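Local coordinates for protein ochratoxinase (Aspergillus niger, PDB 4C65) that hydrolyses the amide bond of ochratoxin A to ochratoxin alpha and L-phenylalanine, acting as a zinc-dependent carboxypeptidase of the amidohydrolase superfamily, at residues A[183-186]-A[187-191]; A[221-224]-A[225-229]; A[228-231]-A[232-236]; A[253-257]-A[258-262]; A[274-277]-A[278-282]. All coordinates share one frame; numbering follows the deposited sequence.

Contact 1. Residues A[183-186]-A[187-191]; sequences DGVE and EVRRA
Glu187 reaches back from the first turn of helix 185-198 and takes the backbone N-H of Asp183 on its carboxylate. Asp183 N to Glu187 OE1 is 2.9 Å and nearly straight, at 166°. The donor stands above the carboxylate plane, 39° out of it. CG of Glu187 lies beside its own backbone N (chi1 -73°), and the extended chain then runs back past Asp183 O.

Backbone bonds start the helix. Gly184 is the N-cap residue, and Val188 N donates to Gly184 O at 3.0 Å. Arg189 N has two weak bonds, to Val185 O and Glu186 O.

Two waters bridge the segments. One donates to Asp183 O at 2.7 Å and accepts from Glu187 N at 3.0 Å. The other donates to Glu186 OE2 at 2.6 Å and meets the Arg189 guanidinium at its edge, in plane, accepting from NE at 3.2 Å.

The methyls of Val188 pack on carbonyl oxygens: CG2 is 3.3 Å from Val185 O, and CG1 lies against Gly184 O.

The acids Asp183 and Glu187 come close to each other, yet both bond to Arg190 of a neighbouring subunit. Asp183 also bonds Thr146. Arg189 pairs with Glu234 of its own chain. The chemistry implies a helix start whose acidic pair is probably balanced by arginine charge from the octamer interface.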
loop_
_atom_site.group_PDB
_atom_site.type_symbol
_atom_site.label_atom_id
_atom_site.label_comp_id
_atom_site.label_asym_id
_atom_site.label_seq_id
_atom_site.Cartn_x
_atom_site.Cartn_y
_atom_site.Cartn_z
ATOM N N ASP A 183 2.458 -11.739 16.234
ATOM C CA ASP A 183 3.532 -12.695 16.313
ATOM C C ASP A 183 4.828 -12.012 16.734
ATOM O O ASP A 183 5.327 -11.120 16.043
ATOM C CB ASP A 183 3.737 -13.372 14.967
ATOM C CG ASP A 183 2.532 -14.172 14.525
ATOM O OD1 ASP A 183 2.162 -15.148 15.207
ATOM O OD2 ASP A 183 1.916 -13.789 13.508
ATOM N N GLY A 184 5.386 -12.463 17.853
ATOM C CA GLY A 184 6.625 -11.906 18.363
ATOM C C GLY A 184 6.403 -10.847 19.426
ATOM O O GLY A 184 5.341 -10.243 19.510
ATOM N N VAL A 185 7.416 -10.660 20.262
ATOM C CA VAL A 185 7.383 -9.716 21.355
ATOM C C VAL A 185 6.975 -8.308 20.909
ATOM O O VAL A 185 6.240 -7.636 21.618
ATOM C CB VAL A 185 8.759 -9.686 22.056
ATOM C CG1 VAL A 185 8.964 -8.406 22.849
ATOM C CG2 VAL A 185 8.904 -10.909 22.960
ATOM N N GLU A 186 7.490 -7.846 19.776
ATOM C CA GLU A 186 7.221 -6.485 19.325
ATOM C C GLU A 186 5.738 -6.340 19.041
ATOM O O GLU A 186 5.084 -5.439 19.552
ATOM C CB GLU A 186 8.042 -6.117 18.076
ATOM C CG GLU A 186 9.555 -6.271 18.222
ATOM C CD GLU A 186 10.120 -5.508 19.418
ATOM O OE1 GLU A 186 10.152 -4.255 19.382
ATOM O OE2 GLU A 186 10.546 -6.164 20.389
ATOM N N GLU A 187 5.210 -7.232 18.218
ATOM C CA GLU A 187 3.813 -7.141 17.821
ATOM C C GLU A 187 2.867 -7.333 18.996
ATOM O O GLU A 187 1.806 -6.695 19.044
ATOM C CB GLU A 187 3.478 -8.139 16.702
ATOM C CG GLU A 187 4.050 -7.746 15.348
ATOM C CD GLU A 187 3.542 -8.612 14.204
ATOM O OE1 GLU A 187 2.629 -9.462 14.390
ATOM O OE2 GLU A 187 4.063 -8.443 13.092
ATOM N N VAL A 188 3.215 -8.195 19.941
ATOM C CA VAL A 188 2.268 -8.464 21.033
ATOM C C VAL A 188 2.149 -7.249 21.956
ATOM O O VAL A 188 1.088 -7.051 22.570
ATOM C CB VAL A 188 2.507 -9.762 21.833
ATOM C CG1 VAL A 188 2.339 -10.990 20.958
ATOM C CG2 VAL A 188 3.861 -9.760 22.510
ATOM N N ARG A 189 3.193 -6.429 22.036
ATOM C CA ARG A 189 3.071 -5.208 22.808
ATOM C C ARG A 189 1.981 -4.354 22.216
ATOM O O ARG A 189 1.126 -3.865 22.939
ATOM C CB ARG A 189 4.372 -4.421 22.857
ATOM C CG ARG A 189 5.452 -5.036 23.745
ATOM C CD ARG A 189 6.575 -4.034 23.929
ATOM N NE ARG A 189 7.778 -4.652 24.463
ATOM C CZ ARG A 189 7.973 -4.934 25.739
ATOM N NH1 ARG A 189 7.018 -4.717 26.640
ATOM N NH2 ARG A 189 9.135 -5.471 26.103
ATOM N N ARG A 190 2.026 -4.141 20.911
ATOM C CA ARG A 190 0.982 -3.338 20.285
ATOM C C ARG A 190 -0.387 -3.991 20.451
ATOM O O ARG A 190 -1.370 -3.302 20.751
ATOM C CB ARG A 190 1.285 -3.027 18.821
ATOM C CG ARG A 190 0.103 -2.299 18.166
ATOM C CD ARG A 190 0.488 -1.185 17.215
ATOM N NE ARG A 190 1.410 -1.633 16.190
ATOM C CZ ARG A 190 2.614 -1.126 15.967
ATOM N NH1 ARG A 190 3.111 -0.144 16.694
ATOM N NH2 ARG A 190 3.352 -1.634 15.005
ATOM N N ALA A 191 -0.441 -5.313 20.318
ATOM C CA ALA A 191 -1.687 -6.027 20.437
ATOM C C ALA A 191 -2.394 -5.728 21.736
ATOM O O ALA A 191 -3.588 -5.423 21.729
ATOM C CB ALA A 191 -1.474 -7.521 20.295
HETATM O O HOH W 1 6.896 -9.027 16.522
HETATM O O HOH W 2 10.437 -4.881 22.669
#

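Contact 2. Residues A[221-224]-A[225-229]; sequences AQFS and PEELK
Phe223 and Ser224 meet the first turn of helix 225-237, and Gln222 only grazes it. The backbone O of Gln222 lies 4.1 Å from Leu228 CD1. Its side-chain amide turns elsewhere, to His149 N and Asp216.

Phe223 comes next. Its CB packs on Leu228 CG at 3.8 Å, and Leu228 CD2 touches the same CB. The ring presents its edge to Glu227. Phe223 CD1 is 3.5 Å from Glu227 OE2, and the ring and carboxylate planes stand 89° apart.

Ser224 carries most of the polar contact. Its OG lies between the backbone N and the carbonyl carbon (chi1 66°), which turns it toward the N-H groups of the first helical turn. There OG accepts from Glu227 N at 3.0 Å, and the bond is close to straight. OG also donates to Glu227 OE1 at 2.7 Å, using the anti lone pair of that oxygen. Ser224 N donates to the same OE1 at 2.9 Å, from above the carboxylate plane. Two donors therefore grip one oxygen and fix the carboxylate. Ser224 O accepts from Leu228 N at 3.0 Å. Glu226 bends back so that its OE1 lies 3.4 Å from Ser224 CB.

Glu227 is shared further. OE2 accepts from Gly184 N, and OE1 forms a salt bridge with Arg193 of a neighbouring subunit. Ser224 and Glu227 together make a capping box, here at the N-terminus of a helix on the outside of the TIM-barrel domain.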
loop_
_atom_site.group_PDB
_atom_site.type_symbol
_atom_site.label_atom_id
_atom_site.label_comp_id
_atom_site.label_asym_id
_atom_site.label_seq_id
_atom_site.Cartn_x
_atom_site.Cartn_y
_atom_site.Cartn_z
ATOM N N ALA A 221 0.510 -25.901 23.456
ATOM C CA ALA A 221 0.538 -24.531 23.937
ATOM C C ALA A 221 0.597 -23.593 22.755
ATOM O O ALA A 221 1.000 -23.993 21.670
ATOM C CB ALA A 221 1.756 -24.313 24.834
ATOM N N GLN A 222 0.163 -22.355 22.961
ATOM C CA GLN A 222 0.195 -21.317 21.912
ATOM C C GLN A 222 0.783 -20.032 22.456
ATOM O O GLN A 222 0.599 -19.719 23.638
ATOM C CB GLN A 222 -1.198 -21.058 21.362
ATOM C CG GLN A 222 -1.680 -22.135 20.418
ATOM C CD GLN A 222 -2.985 -21.791 19.756
ATOM O OE1 GLN A 222 -3.545 -20.703 19.925
ATOM N NE2 GLN A 222 -3.516 -22.754 19.037
ATOM N N PHE A 223 1.465 -19.296 21.569
ATOM C CA PHE A 223 2.405 -18.219 21.926
ATOM C C PHE A 223 3.636 -18.827 22.599
ATOM O O PHE A 223 3.563 -19.878 23.207
ATOM C CB PHE A 223 1.770 -17.165 22.848
ATOM C CG PHE A 223 0.900 -16.155 22.132
ATOM C CD1 PHE A 223 1.441 -15.323 21.169
ATOM C CD2 PHE A 223 -0.440 -15.991 22.479
ATOM C CE1 PHE A 223 0.655 -14.373 20.543
ATOM C CE2 PHE A 223 -1.226 -15.053 21.846
ATOM C CZ PHE A 223 -0.678 -14.257 20.878
ATOM N N SER A 224 4.769 -18.153 22.468
ATOM C CA SER A 224 5.965 -18.500 23.190
ATOM C C SER A 224 5.826 -17.994 24.617
ATOM O O SER A 224 5.115 -17.036 24.851
ATOM C CB SER A 224 7.184 -17.834 22.546
ATOM O OG SER A 224 7.129 -16.433 22.669
ATOM N N PRO A 225 6.579 -18.588 25.553
ATOM C CA PRO A 225 6.674 -18.005 26.893
ATOM C C PRO A 225 7.144 -16.546 26.883
ATOM O O PRO A 225 6.681 -15.773 27.695
ATOM C CB PRO A 225 7.700 -18.907 27.609
ATOM C CG PRO A 225 7.621 -20.212 26.901
ATOM C CD PRO A 225 7.305 -19.868 25.453
ATOM N N GLU A 226 8.054 -16.182 25.985
ATOM C CA GLU A 226 8.520 -14.799 25.863
ATOM C C GLU A 226 7.340 -13.838 25.510
ATOM O O GLU A 226 7.203 -12.764 26.097
ATOM C CB GLU A 226 9.592 -14.668 24.772
ATOM C CG GLU A 226 10.831 -15.545 24.936
ATOM C CD GLU A 226 10.713 -16.950 24.312
ATOM O OE1 GLU A 226 9.817 -17.734 24.690
ATOM O OE2 GLU A 226 11.532 -17.254 23.415
ATOM N N GLU A 227 6.502 -14.219 24.555
ATOM C CA GLU A 227 5.353 -13.396 24.209
ATOM C C GLU A 227 4.357 -13.315 25.354
ATOM O O GLU A 227 3.870 -12.227 25.674
ATOM C CB GLU A 227 4.647 -13.938 22.970
ATOM C CG GLU A 227 5.390 -13.676 21.675
ATOM C CD GLU A 227 5.018 -14.656 20.595
ATOM O OE1 GLU A 227 5.364 -15.839 20.757
ATOM O OE2 GLU A 227 4.375 -14.252 19.582
ATOM N N LEU A 228 4.068 -14.455 25.986
ATOM C CA LEU A 228 3.089 -14.477 27.066
ATOM C C LEU A 228 3.516 -13.579 28.234
ATOM O O LEU A 228 2.701 -12.876 28.798
ATOM C CB LEU A 228 2.827 -15.901 27.556
ATOM C CG LEU A 228 2.052 -16.846 26.636
ATOM C CD1 LEU A 228 2.037 -18.252 27.226
ATOM C CD2 LEU A 228 0.637 -16.336 26.424
ATOM N N LYS A 229 4.789 -13.591 28.575
ATOM C CA LYS A 229 5.286 -12.764 29.661
ATOM C C LYS A 229 5.111 -11.277 29.337
ATOM O O LYS A 229 4.702 -10.500 30.181
ATOM C CB LYS A 229 6.755 -13.092 29.926
ATOM C CG LYS A 229 7.406 -12.300 31.042
ATOM C CD LYS A 229 8.830 -12.789 31.242
ATOM C CE LYS A 229 9.561 -12.054 32.372
ATOM N NZ LYS A 229 10.596 -11.077 31.867
#

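Contact 3. Residues A[228-231]-A[232-236]; sequences LKVI and VEEAA
Lys229 and Glu233, one helical turn apart, form a salt bridge on the surface of helix 225-237. Lys229 NZ to Glu233 OE2 is 3.2 Å, a weak bond. The lysine chain is extended as far as CE and bends at its last torsion (chi4 -106°). The two side chains cross at a slant, with Lys229 CG 3.5 Å and CE 3.3 Å from Glu233 OE2.

Four main-chain bonds satisfy the carbonyls of residues 228 to 231. Leu228 O accepts from Val232 N at 3.0 Å, and Lys229 O from Glu233 N at 2.9 Å. Val230 O takes Glu234 N at 2.8 Å, and Ile231 O takes Ala235 N at 3.0 Å. All are close to straight.

Glu234 is buried and has its partners elsewhere. OE2 pairs with Arg237 and OE1 with Arg193, besides the Arg189 bridge. These arginines probably favour its charged form. Glu234 CG lies 3.4 Å from Val230 O.

The helix links strands 203-206 and 242-246 in a beta-alpha-beta unit. Ile231 packs on both strands and on Val188 and Val192 of helix 185-198. Val232 meets Val242 and Cys260, while Ala235 rests on Ile203 and Val242.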
loop_
_atom_site.group_PDB
_atom_site.type_symbol
_atom_site.label_atom_id
_atom_site.label_comp_id
_atom_site.label_asym_id
_atom_site.label_seq_id
_atom_site.Cartn_x
_atom_site.Cartn_y
_atom_site.Cartn_z
ATOM N N LEU A 228 4.068 -14.455 25.986
ATOM C CA LEU A 228 3.089 -14.477 27.066
ATOM C C LEU A 228 3.516 -13.579 28.234
ATOM O O LEU A 228 2.701 -12.876 28.798
ATOM C CB LEU A 228 2.827 -15.901 27.556
ATOM C CG LEU A 228 2.052 -16.846 26.636
ATOM C CD1 LEU A 228 2.037 -18.252 27.226
ATOM C CD2 LEU A 228 0.637 -16.336 26.424
ATOM N N LYS A 229 4.789 -13.591 28.575
ATOM C CA LYS A 229 5.286 -12.764 29.661
ATOM C C LYS A 229 5.111 -11.277 29.337
ATOM O O LYS A 229 4.702 -10.500 30.181
ATOM C CB LYS A 229 6.755 -13.092 29.926
ATOM C CG LYS A 229 7.406 -12.300 31.042
ATOM C CD LYS A 229 8.830 -12.789 31.242
ATOM C CE LYS A 229 9.561 -12.054 32.372
ATOM N NZ LYS A 229 10.596 -11.077 31.867
ATOM N N VAL A 230 5.485 -10.890 28.123
ATOM C CA VAL A 230 5.312 -9.517 27.666
ATOM C C VAL A 230 3.838 -9.108 27.687
ATOM O O VAL A 230 3.489 -8.074 28.233
ATOM C CB VAL A 230 5.944 -9.312 26.271
ATOM C CG1 VAL A 230 5.480 -8.027 25.620
ATOM C CG2 VAL A 230 7.453 -9.327 26.400
ATOM N N ILE A 231 2.968 -9.954 27.161
ATOM C CA ILE A 231 1.549 -9.697 27.251
ATOM C C ILE A 231 1.089 -9.439 28.693
ATOM O O ILE A 231 0.364 -8.467 28.958
ATOM C CB ILE A 231 0.721 -10.833 26.636
ATOM C CG1 ILE A 231 0.878 -10.793 25.116
ATOM C CG2 ILE A 231 -0.750 -10.669 26.982
ATOM C CD1 ILE A 231 0.451 -12.065 24.428
ATOM N N VAL A 232 1.482 -10.300 29.622
ATOM C CA VAL A 232 1.124 -10.127 31.039
ATOM C C VAL A 232 1.676 -8.810 31.602
ATOM O O VAL A 232 0.976 -8.099 32.319
ATOM C CB VAL A 232 1.568 -11.349 31.886
ATOM C CG1 VAL A 232 1.478 -11.051 33.384
ATOM C CG2 VAL A 232 0.708 -12.550 31.536
ATOM N N GLU A 233 2.923 -8.487 31.268
ATOM C CA GLU A 233 3.568 -7.247 31.717
ATOM C C GLU A 233 2.863 -6.012 31.161
ATOM O O GLU A 233 2.689 -5.016 31.858
ATOM C CB GLU A 233 5.038 -7.231 31.313
ATOM C CG GLU A 233 5.889 -8.180 32.127
ATOM C CD GLU A 233 7.257 -8.436 31.492
ATOM O OE1 GLU A 233 7.453 -8.032 30.314
ATOM O OE2 GLU A 233 8.126 -9.036 32.172
ATOM N N GLU A 234 2.504 -6.069 29.885
ATOM C CA GLU A 234 1.771 -4.975 29.256
ATOM C C GLU A 234 0.437 -4.766 29.950
ATOM O O GLU A 234 0.098 -3.641 30.264
ATOM C CB GLU A 234 1.542 -5.243 27.777
ATOM C CG GLU A 234 2.779 -5.058 26.923
ATOM C CD GLU A 234 3.296 -3.654 26.946
ATOM O OE1 GLU A 234 2.456 -2.733 26.940
ATOM O OE2 GLU A 234 4.535 -3.471 26.952
ATOM N N ALA A 235 -0.312 -5.836 30.184
ATOM C CA ALA A 235 -1.600 -5.718 30.875
ATOM C C ALA A 235 -1.426 -5.135 32.276
ATOM O O ALA A 235 -2.103 -4.189 32.641
ATOM C CB ALA A 235 -2.276 -7.060 30.962
ATOM N N ALA A 236 -0.457 -5.687 33.002
ATOM C CA ALA A 236 -0.165 -5.299 34.367
ATOM C C ALA A 236 0.164 -3.824 34.534
ATOM O O ALA A 236 -0.196 -3.223 35.535
ATOM C CB ALA A 236 0.963 -6.144 34.910
#

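Contact 4. Residues A[253-257]-A[258-262]; sequences MAAIK and AGCKS
Cys260 turns back to the last turn of helix 249-258 and covers the carbonyl of Ala255. Its CB lies 3.3 Å and its SG 3.4 Å from Ala255 O. SG also touches Ala255 CB at 4.0 Å. The sulfur sits beside its own backbone N (chi1 -63°), and this brings it back over the alanine.

The same carbonyl is a hydrogen-bond acceptor. Cys260 N donates to Ala255 O at 3.1 Å with an angle of 151°. Gly259 N makes weaker bonds, to Ala255 O and to Ile256 O at 3.1 Å. One residue earlier, Ala258 N donates to Ala254 O at 3.0 Å. Ala258 CB lies 3.4 Å from that oxygen.

This is a Schellman motif. Gly259 has a positive phi of 114° and ends the helix. The two bonds that define the motif run from Cys260 N to Ala255 O and from Gly259 N to Ile256 O. With no CB, Gly259 can take this conformation close to the carbonyl O of Ala258. The motif turns the chain out of the helix and into strand 262-263 of the parallel barrel sheet.

Cys260 rests on Val242 and Ala244 of strand 242-246 and on Val232 of helix 225-237, while Ala255 touches Ala244 and Leu263. Ala254 and Ala258 pack on Leu228, and Ile256 lies on Met277 and Lys280 of helix 271-280. Past the turn, Lys261 shares backbone hydrogen bonds with Val242 and Leu283, and Ser262 OG bonds Arg113 and Glu264.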
loop_
_atom_site.group_PDB
_atom_site.type_symbol
_atom_site.label_atom_id
_atom_site.label_comp_id
_atom_site.label_asym_id
_atom_site.label_seq_id
_atom_site.Cartn_x
_atom_site.Cartn_y
_atom_site.Cartn_z
ATOM N N MET A 253 0.271 -24.621 31.974
ATOM C CA MET A 253 1.508 -24.310 32.693
ATOM C C MET A 253 2.214 -23.084 32.118
ATOM O O MET A 253 2.753 -22.279 32.865
ATOM C CB MET A 253 2.452 -25.512 32.698
ATOM C CG MET A 253 1.890 -26.727 33.431
ATOM S SD MET A 253 1.640 -26.419 35.189
ATOM C CE MET A 253 3.333 -26.624 35.728
ATOM N N ALA A 254 2.203 -22.932 30.810
ATOM C CA ALA A 254 2.842 -21.771 30.223
ATOM C C ALA A 254 2.098 -20.492 30.632
ATOM O O ALA A 254 2.726 -19.461 30.892
ATOM C CB ALA A 254 2.909 -21.897 28.707
ATOM N N ALA A 255 0.771 -20.565 30.706
ATOM C CA ALA A 255 -0.033 -19.399 31.080
ATOM C C ALA A 255 0.245 -19.033 32.532
ATOM O O ALA A 255 0.351 -17.868 32.870
ATOM C CB ALA A 255 -1.498 -19.671 30.865
ATOM N N ILE A 256 0.382 -20.032 33.388
ATOM C CA ILE A 256 0.635 -19.799 34.811
ATOM C C ILE A 256 2.022 -19.188 35.043
ATOM O O ILE A 256 2.155 -18.162 35.699
ATOM C CB ILE A 256 0.497 -21.116 35.605
ATOM C CG1 ILE A 256 -0.988 -21.512 35.649
ATOM C CG2 ILE A 256 1.095 -20.976 37.006
ATOM C CD1 ILE A 256 -1.252 -22.856 36.305
ATOM N N LYS A 257 3.029 -19.798 34.447
ATOM C CA LYS A 257 4.391 -19.278 34.458
ATOM C C LYS A 257 4.496 -17.833 33.990
ATOM O O LYS A 257 5.192 -17.052 34.601
ATOM C CB LYS A 257 5.234 -20.155 33.561
ATOM C CG LYS A 257 6.708 -20.113 33.732
ATOM C CD LYS A 257 7.391 -20.986 32.667
ATOM C CE LYS A 257 8.878 -20.708 32.398
ATOM N NZ LYS A 257 9.583 -20.029 33.521
ATOM N N ALA A 258 3.769 -17.474 32.934
ATOM C CA ALA A 258 3.799 -16.117 32.374
ATOM C C ALA A 258 3.175 -15.064 33.284
ATOM O O ALA A 258 3.537 -13.894 33.196
ATOM C CB ALA A 258 3.099 -16.088 31.035
ATOM N N GLY A 259 2.246 -15.479 34.154
ATOM C CA GLY A 259 1.629 -14.583 35.113
ATOM C C GLY A 259 0.150 -14.336 34.895
ATOM O O GLY A 259 -0.410 -13.426 35.496
ATOM N N CYS A 260 -0.488 -15.134 34.040
ATOM C CA CYS A 260 -1.929 -15.027 33.826
ATOM C C CYS A 260 -2.660 -15.313 35.140
ATOM O O CYS A 260 -2.208 -16.130 35.913
ATOM C CB CYS A 260 -2.393 -16.002 32.747
ATOM S SG CYS A 260 -1.680 -15.698 31.128
ATOM N N LYS A 261 -3.756 -14.601 35.377
ATOM C CA LYS A 261 -4.452 -14.656 36.645
ATOM C C LYS A 261 -5.825 -15.247 36.526
ATOM O O LYS A 261 -6.510 -15.419 37.503
ATOM C CB LYS A 261 -4.502 -13.280 37.286
ATOM C CG LYS A 261 -3.140 -12.786 37.735
ATOM C CD LYS A 261 -2.529 -13.656 38.833
ATOM C CE LYS A 261 -2.319 -12.873 40.109
ATOM N NZ LYS A 261 -3.151 -13.370 41.252
ATOM N N SER A 262 -6.225 -15.591 35.313
ATOM C CA SER A 262 -7.499 -16.248 35.090
ATOM C C SER A 262 -7.322 -17.262 33.974
ATOM O O SER A 262 -6.685 -16.979 32.971
ATOM C CB SER A 262 -8.551 -15.186 34.737
ATOM O OG SER A 262 -9.802 -15.766 34.391
#

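Contact 5. Residues A[274-277]-A[278-282]; sequences WELM and KEKGI
Met277 and Ile282 meet where helix 271-280 ends in a Schellman motif. Gly281, with positive phi, is its C-prime residue. Ile282 N donates to Met277 O at 2.8 Å, at 175° and in the carbonyl plane. Gly281 N makes a weak bond to Lys278 O. The helix then passes into strand 283-285, completing a beta-alpha-beta unit of the barrel.

The Met277 side chain can be followed outward. CB lies 3.9 Å from Ile282 O. CG meets Ile282 CB at 4.0 Å. The chain then bends at chi3 (79°). This turns CE back to Ile282, where it lies 3.6 Å from the carbonyl O and also touches CG2. The two side chains cross at about a right angle. Leu263 and Ile256 pack around both, and Val329 lies against Met277.

Elsewhere on the helix, Glu275 and Lys278 run side by side and form a salt bridge. Lys278 NZ is 3.2 Å from Glu275 OE2, and its bonds to both carboxylate oxygens are weak. The ammonium group also has a weak bond to Ala327 O. Leu276 CD2 touches both Glu279 OE1 and Lys280 CE.

A water closes the turn. It donates to Met277 O at 3.2 Å and to Ile282 O at 2.9 Å.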
loop_
_atom_site.group_PDB
_atom_site.type_symbol
_atom_site.label_atom_id
_atom_site.label_comp_id
_atom_site.label_asym_id
_atom_site.label_seq_id
_atom_site.Cartn_x
_atom_site.Cartn_y
_atom_site.Cartn_z
ATOM N N TRP A 274 -3.929 -27.371 40.238
ATOM C CA TRP A 274 -4.796 -26.860 41.299
ATOM C C TRP A 274 -3.971 -26.173 42.386
ATOM O O TRP A 274 -4.277 -25.043 42.789
ATOM C CB TRP A 274 -5.659 -27.964 41.914
ATOM C CG TRP A 274 -6.429 -28.789 40.908
ATOM C CD1 TRP A 274 -6.994 -28.346 39.755
ATOM C CD2 TRP A 274 -6.727 -30.193 40.987
ATOM N NE1 TRP A 274 -7.622 -29.386 39.105
ATOM C CE2 TRP A 274 -7.468 -30.529 39.840
ATOM C CE3 TRP A 274 -6.421 -31.197 41.910
ATOM C CZ2 TRP A 274 -7.892 -31.829 39.580
ATOM C CZ3 TRP A 274 -6.874 -32.498 41.665
ATOM C CH2 TRP A 274 -7.600 -32.800 40.510
ATOM N N GLU A 275 -2.913 -26.837 42.835
ATOM C CA GLU A 275 -2.028 -26.273 43.851
ATOM C C GLU A 275 -1.381 -24.975 43.398
ATOM O O GLU A 275 -1.342 -24.007 44.158
ATOM C CB GLU A 275 -0.934 -27.281 44.246
ATOM C CG GLU A 275 -1.475 -28.450 45.051
ATOM C CD GLU A 275 -2.416 -27.984 46.154
ATOM O OE1 GLU A 275 -1.991 -27.116 46.952
ATOM O OE2 GLU A 275 -3.591 -28.450 46.199
ATOM N N LEU A 276 -0.870 -24.955 42.165
ATOM C CA LEU A 276 -0.291 -23.744 41.612
ATOM C C LEU A 276 -1.301 -22.609 41.573
ATOM O O LEU A 276 -0.952 -21.453 41.867
ATOM C CB LEU A 276 0.272 -23.962 40.196
ATOM C CG LEU A 276 1.688 -24.524 40.116
ATOM C CD1 LEU A 276 2.032 -24.882 38.670
ATOM C CD2 LEU A 276 2.709 -23.537 40.655
ATOM N N MET A 277 -2.528 -22.913 41.178
ATOM C CA MET A 277 -3.542 -21.878 41.038
ATOM C C MET A 277 -3.943 -21.302 42.393
ATOM O O MET A 277 -4.226 -20.108 42.513
ATOM C CB MET A 277 -4.761 -22.425 40.303
ATOM C CG MET A 277 -4.516 -22.668 38.815
ATOM S SD MET A 277 -5.952 -23.383 38.005
ATOM C CE MET A 277 -6.966 -21.911 37.789
ATOM N N LYS A 278 -3.967 -22.161 43.414
ATOM C CA LYS A 278 -4.211 -21.719 44.790
ATOM C C LYS A 278 -3.075 -20.854 45.289
ATOM O O LYS A 278 -3.309 -19.786 45.830
ATOM C CB LYS A 278 -4.360 -22.912 45.715
ATOM C CG LYS A 278 -5.744 -23.534 45.672
ATOM C CD LYS A 278 -5.981 -24.417 46.875
ATOM C CE LYS A 278 -5.260 -25.746 46.734
ATOM N NZ LYS A 278 -5.116 -26.420 48.068
ATOM N N GLU A 279 -1.853 -21.332 45.083
ATOM C CA GLU A 279 -0.614 -20.669 45.492
ATOM C C GLU A 279 -0.525 -19.265 44.920
ATOM O O GLU A 279 -0.225 -18.321 45.623
ATOM C CB GLU A 279 0.590 -21.488 44.989
ATOM C CG GLU A 279 1.428 -22.222 46.010
ATOM C CD GLU A 279 2.353 -23.218 45.296
ATOM O OE1 GLU A 279 3.068 -22.707 44.381
ATOM O OE2 GLU A 279 2.353 -24.462 45.599
ATOM N N LYS A 280 -0.818 -19.136 43.639
ATOM C CA LYS A 280 -0.652 -17.863 42.937
ATOM C C LYS A 280 -1.926 -17.042 42.799
ATOM O O LYS A 280 -1.893 -15.950 42.242
ATOM C CB LYS A 280 -0.076 -18.141 41.559
ATOM C CG LYS A 280 1.330 -18.729 41.583
ATOM C CD LYS A 280 1.751 -19.104 40.169
ATOM C CE LYS A 280 3.197 -19.548 40.114
ATOM N NZ LYS A 280 4.166 -18.479 40.439
ATOM N N GLY A 281 -3.049 -17.549 43.293
ATOM C CA GLY A 281 -4.301 -16.794 43.268
ATOM C C GLY A 281 -4.832 -16.643 41.855
ATOM O O GLY A 281 -5.153 -15.544 41.419
ATOM N N ILE A 282 -4.921 -17.763 41.153
ATOM C CA ILE A 282 -5.364 -17.773 39.786
ATOM C C ILE A 282 -6.792 -18.287 39.724
ATOM O O ILE A 282 -7.110 -19.312 40.306
ATOM C CB ILE A 282 -4.456 -18.642 38.919
ATOM C CG1 ILE A 282 -2.996 -18.180 39.072
ATOM C CG2 ILE A 282 -4.898 -18.583 37.449
ATOM C CD1 ILE A 282 -1.970 -19.046 38.359
HETATM O O HOH W 3 -7.311 -20.035 43.157
#

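Overall arrangement
The contacts follow one another along the chain in numerical order, all in the barrel domain. Contacts 2 and 3 share Leu228 and Lys229 on helix 225-237. This helix lies between helix 185-198 of contact 1 and helix 249-258 of contact 4, and helix 271-280 of contact 5 comes next. Consecutive contacts have centres 10 to 11 Å apart; contacts 1 and 5 are about 27 Å apart between centres. Contacts 1 and 2 begin helices, and contacts 4 and 5 end them. The helices pack side by side outside the parallel sheet whose strands 203-206 and 242-246 carry the zinc ligands Lys204 and His245. Contacts 1, 2 and 3 also touch other subunits.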